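Local structure of amidohydrolase (Xanthomonas campestris pv. campestris, 4DZH) at residues 39-43 against 44-48. The protein is a zinc-bound amidohydrolase, probably a deaminase acting on adenosine-type substrates such as 5'-methylthioadenosine. Sequence-based numbering, arbitrary orientation. Where two conformers were deposited one is given.
Sequences AVSNG and VIVAV
Ala39 O accepts the amide of Val46, with Val46 N 2.8 Å away and a nearly straight N-H...O angle of 167°, and a CA-H of Ile45 also approaches the same oxygen. This grip belongs to a beta hairpin with a two-residue turn, strand 36-41 returning as strand 44-50, that carries a classic bulge. The evidence for the bulge is that Val46 and Ala47 both face Ala39: beside the bond to Val46, Ala39 N donates to Ala47 O at 2.9 Å. Val46, whose psi of -6° departs from the extended strand, supplies the extra residue. Its CG2 sits between its own backbone N and carbonyl carbon and lies 3.8 Å from Ala39 CB, while CG1 meets Ser41 CB at 4.1 Å. Ala39 and Ala47 touch CB to CB at 4.1 Å, and Phe58 packs on both.

Asn42 and Gly43 make the type I' turn, both at positive phi, and Ser41 and Val44 close it with two mutual backbone bonds, Ser41 N to Val44 O and Val44 N to Ser41 O, both 2.9 Å. Asp15 OD2 accepts Asn42 N, tying the turn to the chain beyond strand 12-14. Strand 44-50 is an outermost strand, within this chain, of a mixed sheet away from the metal sites, and strand 36-41 pairs on its other side with strand 16-20. On the face bearing Val40 and Ile45, loop residues Ala379 and Ile373 cover the side chains. There Val40 CG1, anti to its own amide nitrogen (chi1 -178°), rests 3.4 Å from Val44 O, which Val40 CA also approaches at 3.2 Å.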
# COMPACT_ATOMS: atom_id res chain seq x y z
N ALA A 39 -27.67 -4.60 -15.33
CA ALA A 39 -28.04 -4.22 -16.68
C ALA A 39 -27.93 -2.71 -16.84
O ALA A 39 -28.24 -1.95 -15.91
CB ALA A 39 -29.47 -4.70 -17.03
N VAL A 40 -27.53 -2.28 -18.03
CA VAL A 40 -27.24 -0.88 -18.30
C VAL A 40 -27.82 -0.52 -19.64
O VAL A 40 -27.72 -1.29 -20.61
CB VAL A 40 -25.67 -0.67 -18.33
CG1 VAL A 40 -25.34 0.80 -18.56
CG2 VAL A 40 -25.02 -1.17 -17.03
N SER A 41 -28.49 0.64 -19.72
CA SER A 41 -28.97 1.17 -21.01
C SER A 41 -28.73 2.66 -20.99
O SER A 41 -29.00 3.32 -19.99
CB SER A 41 -30.47 0.92 -21.21
OG SER A 41 -30.73 -0.47 -21.36
N ASN A 42 -28.24 3.21 -22.10
CA ASN A 42 -28.03 4.65 -22.20
C ASN A 42 -27.16 5.16 -21.08
O ASN A 42 -27.33 6.28 -20.58
CB ASN A 42 -29.39 5.39 -22.29
CG ASN A 42 -30.18 4.89 -23.44
OD1 ASN A 42 -31.06 4.05 -23.29
ND2 ASN A 42 -29.84 5.36 -24.64
N GLY A 43 -26.15 4.33 -20.70
CA GLY A 43 -25.22 4.76 -19.67
C GLY A 43 -25.77 4.67 -18.27
O GLY A 43 -25.12 5.04 -17.31
N VAL A 44 -27.03 4.24 -18.14
CA VAL A 44 -27.67 4.25 -16.82
C VAL A 44 -27.92 2.83 -16.32
O VAL A 44 -28.21 1.93 -17.13
CB VAL A 44 -29.05 4.99 -16.92
CG1 VAL A 44 -29.89 4.81 -15.68
CG2 VAL A 44 -28.82 6.49 -17.15
N ILE A 45 -27.77 2.62 -15.01
CA ILE A 45 -28.07 1.31 -14.43
C ILE A 45 -29.60 1.11 -14.43
O ILE A 45 -30.30 1.91 -13.83
CB ILE A 45 -27.54 1.20 -12.98
CG1 ILE A 45 -26.02 1.46 -12.98
CG2 ILE A 45 -27.98 -0.12 -12.38
CD1 ILE A 45 -25.33 1.47 -11.60
N VAL A 46 -30.09 0.04 -15.06
CA VAL A 46 -31.53 -0.19 -15.14
C VAL A 46 -31.99 -1.41 -14.32
O VAL A 46 -33.19 -1.66 -14.18
CB VAL A 46 -32.03 -0.31 -16.61
CG1 VAL A 46 -31.81 1.03 -17.33
CG2 VAL A 46 -31.37 -1.48 -17.37
N ALA A 47 -31.03 -2.15 -13.76
CA ALA A 47 -31.37 -3.33 -12.97
C ALA A 47 -30.14 -3.93 -12.29
O ALA A 47 -29.04 -3.91 -12.87
CB ALA A 47 -32.00 -4.40 -13.86
N VAL A 48 -30.36 -4.47 -11.09
CA VAL A 48 -29.35 -5.22 -10.32
C VAL A 48 -30.05 -6.44 -9.72
O VAL A 48 -30.96 -6.30 -8.89
CB VAL A 48 -28.78 -4.39 -9.13
CG1 VAL A 48 -27.62 -5.13 -8.48
CG2 VAL A 48 -28.38 -2.98 -9.55